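Local coordinates for protein MP-4 (Mucuna pruriens, PDB 5DSS) that is a seed protein of the Kunitz-type protease inhibitor family that contributes to snake venom neutralization indirectly, by stimulating cross-reactive antibodies, at residues R41-V49 with V110-P119. Residues are numbered along the deposited sequence; the frame is centred on the assembly and turned at random.
Sequences RNLNCPVTV and VGIGGSNGHP
With chi1 at 173°, V49 sets CG2 opposite its own carbonyl carbon, where it meets CG2 of I112 at 3.4 Å. V110 holds CG2 anti to its backbone N and brings it to V49 CB at 3.5 Å. V49 crosses both side chains at about a right angle, and F84 and W96 also touch it, so this end of the contact is buried and apolar. Beside it the backbones join: I112 N donates to V47 O (3.0 Å, 159° at the hydrogen), in the carbonyl plane and on a lone pair. The same oxygen also receives a CA-H...O contact from G111, whose backbone is hydrogen-bonded to S97. CG2 of V47 comes within 3.6 Å of OD1 of N116, and F99 lies against both residues.

Towards P119 the contact is more polar and partly bridged by water. The side chain of R41 crosses H118 at about a right angle; its CD comes obliquely to CE1 at 3.3 Å, and its CG lies at the ring edge, in the plane of the imidazole, with the guanidinium and ring planes 41° apart. CD of R41 also reaches CG of P119 at 3.8 Å. One water lies 2.9 Å from H118 ND1 and bonds weakly to N42 O; another sits between N44 O and G117 O, where N44 CB packs on the glycine CA at 3.7 Å.

The loop between strands 35-37 and 49-51, linked to C90 by the C45 disulfide, is thus laid against strand 109-111 and the loop that follows, consistent with the beta-trefoil fold of Kunitz-type inhibitors, in which long loops connect short strands.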
loop_
_atom_site.group_PDB
_atom_site.type_symbol
_atom_site.label_atom_id
_atom_site.label_comp_id
_atom_site.label_asym_id
_atom_site.label_seq_id
_atom_site.Cartn_x
_atom_site.Cartn_y
_atom_site.Cartn_z
ATOM N N ARG A 41 -14.868 -10.128 4.061
ATOM C CA ARG A 41 -16.270 -9.696 4.178
ATOM C C ARG A 41 -17.152 -10.266 3.064
ATOM O O ARG A 41 -16.894 -11.356 2.554
ATOM C CB ARG A 41 -16.393 -8.169 4.270
ATOM C CG ARG A 41 -17.466 -7.704 5.243
ATOM C CD ARG A 41 -17.123 -6.339 5.814
ATOM N NE ARG A 41 -17.121 -6.345 7.277
ATOM C CZ ARG A 41 -16.801 -7.393 8.034
ATOM N NH1 ARG A 41 -16.438 -8.546 7.477
ATOM N NH2 ARG A 41 -16.839 -7.284 9.358
ATOM N N ASN A 42 -18.201 -9.545 2.691
ATOM C CA ASN A 42 -19.032 -10.013 1.596
ATOM C C ASN A 42 -19.154 -9.124 0.341
ATOM O O ASN A 42 -18.187 -8.464 -0.066
ATOM C CB ASN A 42 -20.331 -10.660 2.042
ATOM C CG ASN A 42 -20.191 -12.161 2.239
ATOM O OD1 ASN A 42 -19.993 -12.911 1.282
ATOM N ND2 ASN A 42 -20.300 -12.607 3.485
ATOM N N LEU A 43 -20.242 -9.208 -0.346
ATOM C CA LEU A 43 -20.211 -8.775 -1.699
ATOM C C LEU A 43 -20.012 -7.439 -2.439
ATOM O O LEU A 43 -19.060 -7.347 -3.185
ATOM C CB LEU A 43 -21.329 -9.619 -2.398
ATOM C CG LEU A 43 -22.159 -9.300 -3.637
ATOM C CD1 LEU A 43 -21.445 -9.943 -4.809
ATOM C CD2 LEU A 43 -23.477 -10.027 -3.408
ATOM N N ASN A 44 -20.660 -6.330 -2.155
ATOM C CA ASN A 44 -20.380 -5.234 -3.104
ATOM C C ASN A 44 -18.872 -4.933 -3.137
ATOM O O ASN A 44 -18.133 -5.389 -2.259
ATOM C CB ASN A 44 -21.257 -3.993 -2.978
ATOM C CG ASN A 44 -22.381 -3.929 -4.006
ATOM O OD1 ASN A 44 -22.418 -3.048 -4.868
ATOM N ND2 ASN A 44 -23.284 -4.913 -3.948
ATOM N N CYS A 45 -18.388 -4.411 -4.252
ATOM C CA CYS A 45 -17.049 -4.703 -4.721
ATOM C C CYS A 45 -15.849 -4.501 -3.812
ATOM O O CYS A 45 -15.561 -3.407 -3.340
ATOM C CB CYS A 45 -16.840 -4.160 -6.130
ATOM S SG CYS A 45 -17.520 -5.369 -7.272
ATOM N N PRO A 46 -15.131 -5.631 -3.661
ATOM C CA PRO A 46 -13.970 -5.751 -2.810
ATOM C C PRO A 46 -12.985 -4.626 -3.001
ATOM O O PRO A 46 -12.349 -4.447 -4.048
ATOM C CB PRO A 46 -13.401 -7.100 -3.211
ATOM C CG PRO A 46 -14.653 -7.909 -3.393
ATOM C CD PRO A 46 -15.686 -6.965 -3.964
ATOM N N VAL A 47 -12.916 -3.867 -1.926
ATOM C CA VAL A 47 -12.086 -2.703 -1.800
ATOM C C VAL A 47 -10.880 -3.087 -0.974
ATOM O O VAL A 47 -9.798 -2.534 -1.119
ATOM C CB VAL A 47 -12.886 -1.627 -1.082
ATOM C CG1 VAL A 47 -12.031 -0.443 -0.794
ATOM C CG2 VAL A 47 -14.107 -1.243 -1.933
ATOM N N THR A 48 -11.081 -4.090 -0.140
ATOM C CA THR A 48 -10.099 -4.512 0.843
ATOM C C THR A 48 -8.852 -5.132 0.222
ATOM O O THR A 48 -8.918 -6.221 -0.371
ATOM C CB THR A 48 -10.766 -5.476 1.852
ATOM O OG1 THR A 48 -12.025 -4.918 2.267
ATOM C CG2 THR A 48 -9.874 -5.728 3.070
ATOM N N VAL A 49 -7.732 -4.403 0.341
ATOM C CA VAL A 49 -6.410 -4.878 -0.074
ATOM C C VAL A 49 -5.943 -5.745 1.095
ATOM O O VAL A 49 -5.866 -5.276 2.226
ATOM C CB VAL A 49 -5.417 -3.717 -0.315
ATOM C CG1 VAL A 49 -4.005 -4.219 -0.572
ATOM C CG2 VAL A 49 -5.881 -2.878 -1.483
ATOM N N VAL A 110 -7.580 0.333 3.782
ATOM C CA VAL A 110 -7.010 0.314 2.430
ATOM C C VAL A 110 -8.115 0.043 1.398
ATOM O O VAL A 110 -8.740 -1.028 1.390
ATOM C CB VAL A 110 -5.928 -0.790 2.311
ATOM C CG1 VAL A 110 -6.570 -2.186 2.301
ATOM C CG2 VAL A 110 -5.055 -0.565 1.090
ATOM N N GLY A 111 -8.373 0.999 0.526
ATOM C CA GLY A 111 -9.477 0.818 -0.380
ATOM C C GLY A 111 -9.224 1.001 -1.850
ATOM O O GLY A 111 -8.712 2.033 -2.243
ATOM N N ILE A 112 -9.604 -0.000 -2.649
ATOM C CA ILE A 112 -9.613 0.097 -4.106
ATOM C C ILE A 112 -11.076 0.366 -4.467
ATOM O O ILE A 112 -11.968 0.027 -3.691
ATOM C CB ILE A 112 -9.048 -1.191 -4.806
ATOM C CG1 ILE A 112 -10.141 -2.242 -5.112
ATOM C CG2 ILE A 112 -7.923 -1.822 -4.000
ATOM C CD1 ILE A 112 -10.638 -2.262 -6.553
ATOM N N GLY A 113 -11.329 0.974 -5.628
ATOM C CA GLY A 113 -12.690 1.323 -6.040
ATOM C C GLY A 113 -13.013 2.762 -5.681
ATOM O O GLY A 113 -12.481 3.305 -4.691
ATOM N N GLY A 114 -13.913 3.331 -6.494
ATOM C CA GLY A 114 -14.354 4.726 -6.419
ATOM C C GLY A 114 -15.538 5.183 -5.607
ATOM O O GLY A 114 -15.792 6.373 -5.457
ATOM N N SER A 115 -16.431 4.291 -5.171
ATOM C CA SER A 115 -17.656 4.601 -4.351
ATOM C C SER A 115 -17.311 3.436 -3.379
ATOM O O SER A 115 -16.245 2.806 -3.438
ATOM C CB SER A 115 -18.931 4.214 -5.100
ATOM O OG SER A 115 -18.876 4.481 -6.494
ATOM N N ASN A 116 -18.191 3.228 -2.434
ATOM C CA ASN A 116 -18.399 2.067 -1.646
ATOM C C ASN A 116 -19.708 1.339 -1.768
ATOM O O ASN A 116 -20.733 1.879 -2.183
ATOM C CB ASN A 116 -18.061 2.442 -0.201
ATOM C CG ASN A 116 -17.243 1.361 0.492
ATOM O OD1 ASN A 116 -16.676 0.485 -0.165
ATOM N ND2 ASN A 116 -17.175 1.415 1.818
ATOM N N GLY A 117 -19.631 0.086 -1.398
ATOM C CA GLY A 117 -20.774 -0.754 -1.234
ATOM C C GLY A 117 -20.334 -1.160 0.140
ATOM O O GLY A 117 -19.138 -1.199 0.439
ATOM N N HIS A 118 -21.291 -1.506 1.007
ATOM C CA HIS A 118 -21.061 -1.983 2.404
ATOM C C HIS A 118 -20.386 -1.094 3.494
ATOM O O HIS A 118 -20.819 0.033 3.726
ATOM C CB HIS A 118 -20.456 -3.399 2.414
ATOM C CG HIS A 118 -20.699 -4.151 3.690
ATOM N ND1 HIS A 118 -19.900 -5.195 4.103
ATOM C CD2 HIS A 118 -21.646 -4.000 4.648
ATOM C CE1 HIS A 118 -20.350 -5.662 5.257
ATOM N NE2 HIS A 118 -21.405 -4.952 5.609
ATOM N N PRO A 119 -19.364 -1.627 4.175
ATOM C CA PRO A 119 -18.764 -1.026 5.385
ATOM C C PRO A 119 -18.038 0.317 5.227
ATOM O O PRO A 119 -17.522 0.604 4.147
ATOM C CB PRO A 119 -17.765 -2.095 5.832
ATOM C CG PRO A 119 -17.335 -2.744 4.559
ATOM C CD PRO A 119 -18.489 -2.659 3.589
HETATM O O HOH W 1 -17.932 -5.753 1.981
HETATM O O HOH W 2 -16.988 -3.391 -0.538
#